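Hypothetical protein AGR_L_1239 (Agrobacterium tumefaciens str. C58, PDB 1VQS) is of unknown function but belongs to the NIPSNAP family and adopts a ferredoxin-like fold of the dimeric alpha/beta barrel type. Local coordinates at residues Gly25-Tyr30 against Phe53-Gly58; Glu37-Gln42 against Gly47-Tyr52; Trp67-Leu72 against Ala76-Arg81. One frame throughout, in Å; residues are numbered along the deposited sequence.

Contact 1 of 3, residues Gly25-Tyr30 against Phe53-Gly58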
ATOM      1  N   GLY B  25      18.253   9.924   2.810  1.00 18.92           N
ATOM      2  CA  GLY B  25      19.219  10.989   2.987  1.00 19.13           C
ATOM      3  C   GLY B  25      19.808  11.542   1.710  1.00 20.35           C
ATOM      4  O   GLY B  25      20.692  12.396   1.758  1.00 20.96           O
ATOM      5  N   ALA B  26      19.344  11.052   0.563  1.00 19.00           N
ATOM      6  CA  ALA B  26      19.920  11.435  -0.724  1.00 20.32           C
ATOM      7  C   ALA B  26      19.412  12.738  -1.335  1.00 21.17           C
ATOM      8  O   ALA B  26      19.926  13.151  -2.370  1.00 20.20           O
ATOM      9  CB  ALA B  26      19.711  10.321  -1.713  1.00 20.45           C
ATOM     10  N   ILE B  27      18.397  13.377  -0.751  1.00 20.26           N
ATOM     11  CA  ILE B  27      17.834  14.588  -1.379  1.00 19.30           C
ATOM     12  C   ILE B  27      18.888  15.662  -1.689  1.00 20.79           C
ATOM     13  O   ILE B  27      18.961  16.133  -2.820  1.00 20.27           O
ATOM     14  CB  ILE B  27      16.641  15.167  -0.600  1.00 20.56           C
ATOM     15  CG1 ILE B  27      15.373  14.332  -0.843  0.50 19.10           C
ATOM     16  CG2 ILE B  27      16.310  16.609  -1.077  1.00 21.27           C
ATOM     17  CD1 ILE B  27      14.169  14.784  -0.010  0.50 16.19           C
ATOM     18  N   PRO B  28      19.716  16.038  -0.713  1.00 21.36           N
ATOM     19  CA  PRO B  28      20.696  17.098  -1.039  1.00 21.27           C
ATOM     20  C   PRO B  28      21.642  16.721  -2.182  1.00 19.91           C
ATOM     21  O   PRO B  28      21.874  17.565  -3.066  1.00 22.34           O
ATOM     22  CB  PRO B  28      21.458  17.309   0.275  1.00 21.99           C
ATOM     23  CG  PRO B  28      20.507  16.830   1.349  1.00 23.50           C
ATOM     24  CD  PRO B  28      19.764  15.667   0.709  1.00 22.22           C
ATOM     25  N   ALA B  29      22.172  15.502  -2.193  1.00 20.74           N
ATOM     26  CA  ALA B  29      23.040  15.077  -3.309  1.00 21.16           C
ATOM     27  C   ALA B  29      22.342  15.060  -4.655  1.00 20.55           C
ATOM     28  O   ALA B  29      22.898  15.476  -5.685  1.00 22.61           O
ATOM     29  CB  ALA B  29      23.667  13.724  -3.023  1.00 24.04           C
ATOM     30  N   TYR B  30      21.105  14.581  -4.642  1.00 19.77           N
ATOM     31  CA  TYR B  30      20.282  14.513  -5.836  1.00 19.13           C
ATOM     32  C   TYR B  30      20.031  15.904  -6.400  1.00 21.05           C
ATOM     33  O   TYR B  30      20.217  16.165  -7.600  1.00 20.29           O
ATOM     34  CB  TYR B  30      18.967  13.786  -5.506  1.00 19.96           C
ATOM     35  CG  TYR B  30      17.978  13.728  -6.624  1.00 18.73           C
ATOM     36  CD1 TYR B  30      17.093  14.783  -6.839  1.00 18.38           C
ATOM     37  CD2 TYR B  30      17.851  12.606  -7.439  1.00 20.03           C
ATOM     38  CE1 TYR B  30      16.163  14.740  -7.864  1.00 19.70           C
ATOM     39  CE2 TYR B  30      16.917  12.569  -8.475  1.00 21.01           C
ATOM     40  CZ  TYR B  30      16.085  13.643  -8.685  1.00 21.54           C
ATOM     41  OH  TYR B  30      15.151  13.615  -9.703  1.00 21.24           O
ATOM     42  N   PHE B  53       9.904  19.724  -6.839  1.00 19.59           N
ATOM     43  CA  PHE B  53       9.735  19.823  -5.387  1.00 18.40           C
ATOM     44  C   PHE B  53      10.396  18.663  -4.665  1.00 18.78           C
ATOM     45  O   PHE B  53      10.579  17.591  -5.217  1.00 20.38           O
ATOM     46  CB  PHE B  53       8.246  19.816  -5.010  1.00 19.20           C
ATOM     47  CG  PHE B  53       7.411  20.771  -5.826  1.00 18.31           C
ATOM     48  CD1 PHE B  53       7.431  22.113  -5.549  1.00 20.47           C
ATOM     49  CD2 PHE B  53       6.624  20.340  -6.878  1.00 20.26           C
ATOM     50  CE1 PHE B  53       6.674  23.014  -6.285  1.00 21.47           C
ATOM     51  CE2 PHE B  53       5.862  21.269  -7.633  1.00 21.54           C
ATOM     52  CZ  PHE B  53       5.890  22.589  -7.314  1.00 21.30           C
ATOM     53  N   PHE B  54      10.710  18.917  -3.406  1.00 18.24           N
ATOM     54  CA  PHE B  54      11.211  17.886  -2.508  1.00 18.07           C
ATOM     55  C   PHE B  54      10.443  17.917  -1.196  1.00 18.46           C
ATOM     56  O   PHE B  54       9.846  18.917  -0.830  1.00 20.08           O
ATOM     57  CB  PHE B  54      12.721  18.000  -2.263  1.00 19.07           C
ATOM     58  CG  PHE B  54      13.157  19.262  -1.620  1.00 18.79           C
ATOM     59  CD1 PHE B  54      13.382  20.408  -2.374  1.00 21.06           C
ATOM     60  CD2 PHE B  54      13.384  19.308  -0.258  1.00 22.80           C
ATOM     61  CE1 PHE B  54      13.819  21.558  -1.768  1.00 21.39           C
ATOM     62  CE2 PHE B  54      13.807  20.464   0.360  1.00 23.25           C
ATOM     63  CZ  PHE B  54      14.018  21.588  -0.395  1.00 21.41           C
ATOM     64  N   SER B  55      10.358  16.770  -0.525  0.50 20.53           N
ATOM     65  CA  SER B  55       9.411  16.670   0.577  0.50 21.14           C
ATOM     66  C   SER B  55       9.903  17.299   1.891  0.50 20.08           C
ATOM     67  O   SER B  55      11.088  17.278   2.202  0.50 21.66           O
ATOM     68  CB  SER B  55       8.915  15.223   0.762  0.50 21.88           C
ATOM     69  OG  SER B  55       9.943  14.261   0.819  0.50 15.28           O
ATOM     70  N   GLU B  56       8.940  17.845   2.647  1.00 18.94           N
ATOM     71  CA  GLU B  56       9.115  18.427   3.967  1.00 19.82           C
ATOM     72  C   GLU B  56       8.227  17.764   5.021  1.00 19.03           C
ATOM     73  O   GLU B  56       8.710  17.407   6.092  1.00 20.30           O
ATOM     74  CB  GLU B  56       8.793  19.926   3.920  0.50 20.90           C
ATOM     75  CG  GLU B  56       8.848  20.638   5.278  0.50 20.09           C
ATOM     76  CD  GLU B  56      10.215  20.509   5.969  0.50 24.08           C
ATOM     77  OE1 GLU B  56      11.240  20.449   5.265  0.50 25.16           O
ATOM     78  OE2 GLU B  56      10.277  20.480   7.221  0.50 20.72           O
ATOM     79  N   ILE B  57       6.929  17.651   4.751  1.00 19.46           N
ATOM     80  CA  ILE B  57       6.008  16.894   5.633  1.00 19.16           C
ATOM     81  C   ILE B  57       5.184  15.935   4.777  1.00 19.10           C
ATOM     82  O   ILE B  57       4.521  16.345   3.827  1.00 19.14           O
ATOM     83  CB  ILE B  57       5.097  17.805   6.489  1.00 18.90           C
ATOM     84  CG1 ILE B  57       5.930  18.726   7.379  1.00 20.75           C
ATOM     85  CG2 ILE B  57       4.179  16.940   7.366  1.00 20.09           C
ATOM     86  CD1 ILE B  57       5.211  19.939   7.922  1.00 22.33           C
ATOM     87  N   GLY B  58       5.260  14.644   5.109  1.00 18.77           N
ATOM     88  CA  GLY B  58       4.591  13.582   4.356  1.00 19.59           C
ATOM     89  C   GLY B  58       5.576  12.468   4.092  1.00 21.10           C
ATOM     90  O   GLY B  58       6.384  12.179   4.947  1.00 20.47           O
TER
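I27, near the start of helix 27-46, and F54, near the far end of strand 48-55, bring their CA atoms to 7.5 Å, and this is where the two segments come closest. The contact is small and mainly apolar, with no hydrogen bond across it. I27 aims its side chain at the strand. CG1 lies anti to the carbonyl carbon (chi1 -76°), which puts CG2 anti to the backbone N, and it is this methyl branch that does most of the touching. I27 CG2 sits 4.0 Å from F54 CB and 4.1 Å from F54 CD2, so it nestles into the root of the phenylalanine and comes to the ring obliquely. The two side chains cross at nearly a right angle. The longer branch runs on past F54: I27 CD1 stays 4.2 Å from F54 CB and ends 4.3 Å from S55 N. Both I27 and S55 have a second conformer in the model, so these distances describe one of their states. S55 OG makes its hydrogen bonds to P59 O and E62 N, across the hairpin that follows the strand. F54 packs on I63 of the neighbouring strand, and its ring meets, edge-to-face, H7 of the second subunit, a histidine of the expression tag. That subunit also lends a strand that pairs antiparallel with F53, F54, S55 and I57, carrying the sheet across the interface. Within the chain, helix 27-46 connects strand 14-22, on whose L22 I27 also rests, to strand 48-55. Strand 62-69 lies between those two in the sheet, so the contact joins the first turn of the helix to the last residues of the second strand in a split beta-alpha-beta unit, as in a ferredoxin-like fold.

Contact 2 of 3, residues Glu37-Gln42 against Gly47-Tyr52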
ATOM      1  N   GLU B  37      24.117  19.546 -13.390  1.00 21.77           N
ATOM      2  CA  GLU B  37      24.484  18.688 -14.522  1.00 22.91           C
ATOM      3  C   GLU B  37      23.328  18.115 -15.322  1.00 24.13           C
ATOM      4  O   GLU B  37      23.564  17.637 -16.420  1.00 27.34           O
ATOM      5  CB  GLU B  37      25.392  17.537 -14.028  1.00 23.85           C
ATOM      6  CG  GLU B  37      26.626  18.026 -13.243  1.00 28.17           C
ATOM      7  CD  GLU B  37      27.603  16.915 -12.828  1.00 31.40           C
ATOM      8  OE1 GLU B  37      27.990  16.111 -13.694  1.00 36.71           O
ATOM      9  OE2 GLU B  37      28.002  16.860 -11.634  1.00 33.48           O
ATOM     10  N   GLY B  38      22.091  18.148 -14.799  1.00 21.44           N
ATOM     11  CA  GLY B  38      20.980  17.464 -15.459  1.00 22.15           C
ATOM     12  C   GLY B  38      19.789  18.269 -15.956  1.00 21.58           C
ATOM     13  O   GLY B  38      19.224  17.979 -17.007  1.00 21.13           O
ATOM     14  N   ILE B  39      19.349  19.264 -15.194  1.00 22.67           N
ATOM     15  CA  ILE B  39      18.042  19.855 -15.488  1.00 21.71           C
ATOM     16  C   ILE B  39      18.010  20.629 -16.805  1.00 21.62           C
ATOM     17  O   ILE B  39      17.016  20.595 -17.514  1.00 20.67           O
ATOM     18  CB  ILE B  39      17.540  20.708 -14.290  1.00 21.28           C
ATOM     19  CG1 ILE B  39      16.045  21.005 -14.432  1.00 22.22           C
ATOM     20  CG2 ILE B  39      18.330  21.967 -14.157  1.00 23.85           C
ATOM     21  CD1 ILE B  39      15.164  19.803 -14.367  1.00 24.82           C
ATOM     22  N   GLU B  40      19.082  21.310 -17.175  1.00 20.60           N
ATOM     23  CA  GLU B  40      19.059  22.006 -18.471  1.00 21.41           C
ATOM     24  C   GLU B  40      18.960  21.055 -19.667  1.00 19.75           C
ATOM     25  O   GLU B  40      18.200  21.306 -20.628  1.00 20.17           O
ATOM     26  CB  GLU B  40      20.239  22.982 -18.602  1.00 23.99           C
ATOM     27  CG  GLU B  40      20.054  24.210 -17.720  1.00 26.20           C
ATOM     28  CD  GLU B  40      18.734  24.978 -18.009  1.00 30.55           C
ATOM     29  OE1 GLU B  40      18.505  25.402 -19.183  1.00 38.29           O
ATOM     30  OE2 GLU B  40      17.929  25.143 -17.066  1.00 36.35           O
ATOM     31  N   ILE B  41      19.701  19.954 -19.607  1.00 20.43           N
ATOM     32  CA  ILE B  41      19.561  18.931 -20.635  1.00 20.20           C
ATOM     33  C   ILE B  41      18.145  18.358 -20.651  1.00 19.50           C
ATOM     34  O   ILE B  41      17.532  18.233 -21.706  1.00 19.28           O
ATOM     35  CB  ILE B  41      20.623  17.818 -20.447  1.00 21.82           C
ATOM     36  CG1 ILE B  41      22.040  18.363 -20.724  1.00 23.66           C
ATOM     37  CG2 ILE B  41      20.316  16.621 -21.328  1.00 22.32           C
ATOM     38  CD1 ILE B  41      23.171  17.533 -20.110  1.00 24.75           C
ATOM     39  N   GLN B  42      17.599  18.047 -19.474  1.00 19.51           N
ATOM     40  CA  GLN B  42      16.273  17.441 -19.396  1.00 19.88           C
ATOM     41  C   GLN B  42      15.223  18.400 -19.983  1.00 19.92           C
ATOM     42  O   GLN B  42      14.420  18.012 -20.817  1.00 18.65           O
ATOM     43  CB  GLN B  42      15.921  17.104 -17.954  1.00 20.35           C
ATOM     44  CG  GLN B  42      14.711  16.242 -17.833  1.00 20.32           C
ATOM     45  CD  GLN B  42      14.464  15.830 -16.410  1.00 20.32           C
ATOM     46  OE1 GLN B  42      14.808  16.574 -15.490  1.00 23.75           O
ATOM     47  NE2 GLN B  42      13.807  14.664 -16.216  1.00 22.54           N
ATOM     48  N   GLY B  47      10.784  20.086 -22.572  1.00 19.00           N
ATOM     49  CA  GLY B  47      10.079  21.347 -22.725  1.00 18.62           C
ATOM     50  C   GLY B  47       9.692  22.048 -21.431  1.00 20.68           C
ATOM     51  O   GLY B  47      10.547  22.527 -20.668  1.00 21.27           O
ATOM     52  N   GLU B  48       8.393  22.106 -21.188  1.00 19.43           N
ATOM     53  CA  GLU B  48       7.802  22.968 -20.168  1.00 18.46           C
ATOM     54  C   GLU B  48       7.795  22.297 -18.792  1.00 18.08           C
ATOM     55  O   GLU B  48       6.883  21.560 -18.447  1.00 18.63           O
ATOM     56  CB  GLU B  48       6.384  23.391 -20.594  1.00 20.07           C
ATOM     57  CG  GLU B  48       6.396  24.245 -21.882  1.00 22.41           C
ATOM     58  CD  GLU B  48       5.103  25.025 -22.113  1.00 26.24           C
ATOM     59  OE1 GLU B  48       4.542  25.588 -21.147  1.00 28.98           O
ATOM     60  OE2 GLU B  48       4.672  25.111 -23.279  1.00 26.21           O
ATOM     61  N   LEU B  49       8.853  22.550 -18.018  1.00 19.47           N
ATOM     62  CA  LEU B  49       8.875  22.189 -16.603  1.00 19.34           C
ATOM     63  C   LEU B  49       7.931  23.106 -15.859  1.00 19.31           C
ATOM     64  O   LEU B  49       8.049  24.322 -15.952  1.00 19.14           O
ATOM     65  CB  LEU B  49      10.278  22.359 -16.047  1.00 19.67           C
ATOM     66  CG  LEU B  49      10.464  22.075 -14.559  1.00 20.78           C
ATOM     67  CD1 LEU B  49      10.142  20.633 -14.198  1.00 19.38           C
ATOM     68  CD2 LEU B  49      11.902  22.457 -14.117  1.00 21.16           C
ATOM     69  N   VAL B  50       7.037  22.503 -15.081  1.00 18.59           N
ATOM     70  CA  VAL B  50       6.021  23.230 -14.316  1.00 19.66           C
ATOM     71  C   VAL B  50       6.487  23.484 -12.883  1.00 19.70           C
ATOM     72  O   VAL B  50       6.401  24.601 -12.372  1.00 21.94           O
ATOM     73  CB  VAL B  50       4.703  22.441 -14.331  1.00 21.87           C
ATOM     74  CG1 VAL B  50       3.705  23.053 -13.391  1.00 22.45           C
ATOM     75  CG2 VAL B  50       4.118  22.402 -15.743  1.00 21.77           C
ATOM     76  N   GLY B  51       6.991  22.446 -12.251  1.00 19.54           N
ATOM     77  CA  GLY B  51       7.448  22.583 -10.882  1.00 18.91           C
ATOM     78  C   GLY B  51       8.337  21.417 -10.502  1.00 20.11           C
ATOM     79  O   GLY B  51       8.277  20.359 -11.123  1.00 20.76           O
ATOM     80  N   TYR B  52       9.189  21.626  -9.505  1.00 18.46           N
ATOM     81  CA  TYR B  52      10.143  20.611  -9.098  1.00 18.18           C
ATOM     82  C   TYR B  52      10.315  20.749  -7.592  1.00 18.22           C
ATOM     83  O   TYR B  52      10.833  21.754  -7.123  1.00 19.04           O
ATOM     84  CB  TYR B  52      11.462  20.821  -9.835  1.00 18.32           C
ATOM     85  CG  TYR B  52      12.274  19.539 -10.057  1.00 19.38           C
ATOM     86  CD1 TYR B  52      12.832  18.841  -8.993  1.00 20.92           C
ATOM     87  CD2 TYR B  52      12.527  19.071 -11.346  1.00 19.96           C
ATOM     88  CE1 TYR B  52      13.583  17.667  -9.201  1.00 18.35           C
ATOM     89  CE2 TYR B  52      13.276  17.901 -11.560  1.00 18.23           C
ATOM     90  CZ  TYR B  52      13.803  17.205 -10.479  1.00 19.58           C
ATOM     91  OH  TYR B  52      14.572  16.044 -10.660  1.00 21.37           O
TER
HETATM   92  O   HOH W   1      15.249  15.373 -13.121  1.00 17.79           O
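Y52 OH is held by two partners: water 1, whose O lies 2.6 Å away in the plane of the phenol ring, and the hydroxyl of Y30 further back on helix 27-46. The same water donates to Q42 OE1 at 2.7 Å, so a single solvent molecule bridges the buried amide and the tyrosine. Q42 gets there by stretching out, with CG anti to the backbone N (chi1 -168°) and the chain extended beyond it; its OE1 then lies at the edge of the Y52 ring, 4.4 Å from CE2. Beside this polar link sits an apolar one. I39 CD1 approaches the Y52 ring obliquely, 3.9 Å from CE2 and 4.1 Å from CD2, and the two side chains run past one another in opposite senses. The same methyl lies 4.2 Å from L49 CD2, so the tip of I39 fits against both strand residues. Here helix 27-46 packs on the sheet of the ferredoxin-like fold: the short axes come to 10.5 Å at an angle of 127°, and G47, the first residue past the helix and with positive phi, turns the chain into strand 48-55. Between L49 and Y52 the strand carries a classic beta bulge, V50 and G51 both facing I66. W67 on the neighbouring strand touches both Q42 and L49, and H65 stacks its ring on Y52. From the second subunit, F112 meets the Y52 ring edge-to-face and also packs on I39.

Contact 3 of 3, residues Trp67-Leu72 against Ala76-Arg81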
ATOM      1  N   TRP B  67       5.589  18.224 -15.489  1.00 18.48           N
ATOM      2  CA  TRP B  67       5.860  18.708 -16.835  1.00 19.28           C
ATOM      3  C   TRP B  67       4.533  18.867 -17.555  1.00 20.27           C
ATOM      4  O   TRP B  67       3.616  18.078 -17.317  1.00 20.05           O
ATOM      5  CB  TRP B  67       6.706  17.672 -17.595  1.00 21.38           C
ATOM      6  CG  TRP B  67       8.034  17.462 -16.978  1.00 20.97           C
ATOM      7  CD1 TRP B  67       8.336  16.606 -15.941  1.00 22.86           C
ATOM      8  CD2 TRP B  67       9.254  18.149 -17.298  1.00 20.61           C
ATOM      9  NE1 TRP B  67       9.664  16.725 -15.608  1.00 22.97           N
ATOM     10  CE2 TRP B  67      10.253  17.635 -16.444  1.00 22.05           C
ATOM     11  CE3 TRP B  67       9.605  19.115 -18.244  1.00 20.33           C
ATOM     12  CZ2 TRP B  67      11.576  18.072 -16.494  1.00 22.49           C
ATOM     13  CZ3 TRP B  67      10.939  19.541 -18.295  1.00 21.42           C
ATOM     14  CH2 TRP B  67      11.899  19.001 -17.420  1.00 21.00           C
ATOM     15  N   ALA B  68       4.439  19.842 -18.463  1.00 19.82           N
ATOM     16  CA  ALA B  68       3.229  20.084 -19.285  1.00 19.70           C
ATOM     17  C   ALA B  68       3.531  19.740 -20.723  1.00 19.61           C
ATOM     18  O   ALA B  68       4.595  20.110 -21.222  1.00 21.13           O
ATOM     19  CB  ALA B  68       2.829  21.542 -19.225  1.00 19.89           C
ATOM     20  N   PHE B  69       2.577  19.059 -21.377  1.00 17.91           N
ATOM     21  CA  PHE B  69       2.686  18.661 -22.796  1.00 18.94           C
ATOM     22  C   PHE B  69       1.415  18.995 -23.559  1.00 19.53           C
ATOM     23  O   PHE B  69       0.314  18.908 -22.998  1.00 20.65           O
ATOM     24  CB  PHE B  69       2.924  17.150 -22.891  1.00 19.85           C
ATOM     25  CG  PHE B  69       4.186  16.695 -22.227  1.00 19.41           C
ATOM     26  CD1 PHE B  69       5.392  16.890 -22.850  1.00 17.90           C
ATOM     27  CD2 PHE B  69       4.176  16.076 -20.992  1.00 19.71           C
ATOM     28  CE1 PHE B  69       6.581  16.484 -22.250  1.00 18.75           C
ATOM     29  CE2 PHE B  69       5.356  15.680 -20.387  1.00 18.75           C
ATOM     30  CZ  PHE B  69       6.560  15.870 -21.026  1.00 19.45           C
ATOM     31  N   SER B  70       1.538  19.336 -24.835  1.00 19.77           N
ATOM     32  CA  SER B  70       0.348  19.680 -25.609  1.00 19.07           C
ATOM     33  C   SER B  70      -0.418  18.445 -26.068  1.00 21.41           C
ATOM     34  O   SER B  70      -1.618  18.537 -26.377  1.00 22.89           O
ATOM     35  CB  SER B  70       0.709  20.529 -26.834  1.00 20.76           C
ATOM     36  OG  SER B  70       1.724  19.898 -27.567  1.00 23.58           O
ATOM     37  N   SER B  71       0.286  17.314 -26.141  1.00 20.60           N
ATOM     38  CA  SER B  71      -0.325  16.036 -26.456  1.00 21.29           C
ATOM     39  C   SER B  71       0.550  14.924 -25.982  1.00 21.09           C
ATOM     40  O   SER B  71       1.751  15.127 -25.773  1.00 21.74           O
ATOM     41  CB  SER B  71      -0.536  15.875 -27.955  1.00 22.20           C
ATOM     42  OG  SER B  71       0.669  15.696 -28.679  1.00 23.79           O
ATOM     43  N   LEU B  72      -0.035  13.741 -25.807  1.00 21.43           N
ATOM     44  CA  LEU B  72       0.741  12.624 -25.369  1.00 20.75           C
ATOM     45  C   LEU B  72       1.626  12.067 -26.462  1.00 18.30           C
ATOM     46  O   LEU B  72       2.671  11.490 -26.143  1.00 19.68           O
ATOM     47  CB  LEU B  72      -0.127  11.540 -24.728  1.00 21.87           C
ATOM     48  CG  LEU B  72      -0.848  12.051 -23.462  1.00 23.17           C
ATOM     49  CD1 LEU B  72      -1.694  10.956 -22.835  1.00 28.30           C
ATOM     50  CD2 LEU B  72       0.095  12.595 -22.416  1.00 22.37           C
ATOM     51  N   ALA B  76       5.614  11.663 -26.064  1.00 20.43           N
ATOM     52  CA  ALA B  76       6.350  10.452 -26.425  1.00 20.74           C
ATOM     53  C   ALA B  76       7.579  10.761 -27.289  1.00 20.72           C
ATOM     54  O   ALA B  76       8.657  10.212 -27.079  1.00 21.62           O
ATOM     55  CB  ALA B  76       5.437   9.487 -27.135  1.00 23.01           C
ATOM     56  N   GLU B  77       7.414  11.653 -28.243  1.00 20.03           N
ATOM     57  CA  GLU B  77       8.501  11.993 -29.153  1.00 20.82           C
ATOM     58  C   GLU B  77       9.622  12.694 -28.375  1.00 20.89           C
ATOM     59  O   GLU B  77      10.812  12.432 -28.590  1.00 21.77           O
ATOM     60  CB  GLU B  77       7.956  12.882 -30.242  1.00 21.27           C
ATOM     61  CG  GLU B  77       7.003  12.113 -31.164  1.00 24.10           C
ATOM     62  CD  GLU B  77       6.111  12.996 -32.002  1.00 33.97           C
ATOM     63  OE1 GLU B  77       6.420  14.200 -32.135  1.00 34.04           O
ATOM     64  OE2 GLU B  77       5.099  12.467 -32.537  1.00 45.21           O
ATOM     65  N   ARG B  78       9.223  13.566 -27.445  1.00 19.91           N
ATOM     66  CA  ARG B  78      10.192  14.288 -26.598  1.00 19.57           C
ATOM     67  C   ARG B  78      10.969  13.344 -25.696  1.00 21.16           C
ATOM     68  O   ARG B  78      12.200  13.471 -25.555  1.00 21.35           O
ATOM     69  CB  ARG B  78       9.489  15.398 -25.786  1.00 18.68           C
ATOM     70  CG  ARG B  78       9.028  16.576 -26.611  1.00 19.14           C
ATOM     71  CD  ARG B  78       8.158  17.493 -25.811  1.00 18.88           C
ATOM     72  NE  ARG B  78       7.796  18.716 -26.531  1.00 18.39           N
ATOM     73  CZ  ARG B  78       8.553  19.813 -26.604  1.00 18.73           C
ATOM     74  NH1 ARG B  78       9.735  19.860 -26.009  1.00 18.10           N
ATOM     75  NH2 ARG B  78       8.129  20.859 -27.287  1.00 20.95           N
ATOM     76  N   ARG B  79      10.276  12.406 -25.053  1.00 19.90           N
ATOM     77  CA  ARG B  79      10.980  11.475 -24.180  1.00 22.93           C
ATOM     78  C   ARG B  79      11.907  10.560 -24.967  1.00 21.61           C
ATOM     79  O   ARG B  79      12.951  10.173 -24.452  1.00 22.13           O
ATOM     80  CB  ARG B  79       9.984  10.670 -23.363  1.00 23.25           C
ATOM     81  CG  ARG B  79       9.252  11.538 -22.363  1.00 28.53           C
ATOM     82  CD  ARG B  79       8.762  10.848 -21.114  1.00 31.40           C
ATOM     83  NE  ARG B  79       9.792  10.062 -20.427  1.00 29.41           N
ATOM     84  CZ  ARG B  79      10.593  10.482 -19.440  1.00 27.57           C
ATOM     85  NH1 ARG B  79      10.554  11.706 -18.936  1.00 29.15           N
ATOM     86  NH2 ARG B  79      11.472   9.631 -18.944  1.00 31.81           N
ATOM     87  N   ALA B  80      11.512  10.178 -26.174  1.00 21.84           N
ATOM     88  CA  ALA B  80      12.391   9.346 -27.005  1.00 20.18           C
ATOM     89  C   ALA B  80      13.684  10.101 -27.288  1.00 22.39           C
ATOM     90  O   ALA B  80      14.767   9.536 -27.221  1.00 21.32           O
ATOM     91  CB  ALA B  80      11.720   8.939 -28.281  1.00 21.44           C
ATOM     92  N   ARG B  81      13.573  11.393 -27.624  1.00 20.69           N
ATOM     93  CA  ARG B  81      14.768  12.185 -27.896  1.00 19.54           C
ATOM     94  C   ARG B  81      15.641  12.347 -26.643  1.00 18.04           C
ATOM     95  O   ARG B  81      16.883  12.275 -26.703  1.00 20.15           O
ATOM     96  CB  ARG B  81      14.396  13.550 -28.480  1.00 18.87           C
ATOM     97  CG  ARG B  81      13.858  13.420 -29.887  1.00 18.27           C
ATOM     98  CD  ARG B  81      13.791  14.729 -30.637  1.00 22.90           C
ATOM     99  NE  ARG B  81      12.899  15.686 -29.990  1.00 22.35           N
ATOM    100  CZ  ARG B  81      11.623  15.910 -30.311  1.00 21.20           C
ATOM    101  NH1 ARG B  81      11.031  15.236 -31.280  1.00 23.12           N
ATOM    102  NH2 ARG B  81      10.940  16.821 -29.635  1.00 21.95           N
TER
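F69 and R78 both turn CG anti to the carbonyl carbon, at chi1 -61° and -71°, and the arginine then runs extended from CG to NE. Those settings lay the two side chains alongside each other, heading in opposite directions. The touching is done by the aliphatic part of the arginine: R78 CD stands at the edge of the phenyl ring, near its plane, 4.0 Å from F69 CE1 and 4.1 Å from F69 CD1. The charged end is not stacked on the ring, and guanidinium and phenyl planes are 49° apart. That end is held by two partners from the same chain. R78 NE forms a salt bridge with D74 OD2, one turn earlier in the same helix, while R78 NH1 donates to H45 O near the end of helix 27-46, a place where a positive group is probably favoured by the helix dipole. The arginine thus ties the two helices on this face of the ferredoxin-like sheet to each other, and leans on strand 62-69 on its way. In the short link between that strand and helix 72-84, S71 takes the N-cap position, its OG bonded to D74 N, and A76 N follows with a backbone hydrogen bond of 2.9 Å to L72 O in the opening turn. A76 CB rests 3.6 Å from the same L72 O. L72 itself points its CB away from A76-R81; it packs on F14 of its own chain, on I57 of the second subunit and on L72 of the fifth.

How the contacts relate
Contacts 1 and 2 join the same helix 27-46 to the same strand 48-55, contact 2 nested within the chain loop that contact 1 closes; their centres are about 17 Å apart, and they touch through the tyrosine pair, Y30 OH to Y52 OH, 2.7 Å. Contact 3 follows in series on the next strand of the sheet. Its centre is about 13 Å from that of contact 2, with E48 O 3.0 Å from A68 N, a probable sheet bond, and Q42 CD 3.7 Å from W67 CZ2. Contacts 1 and 3 do not touch, their centres lying about 26 Å apart on opposite sides of the chain's centre.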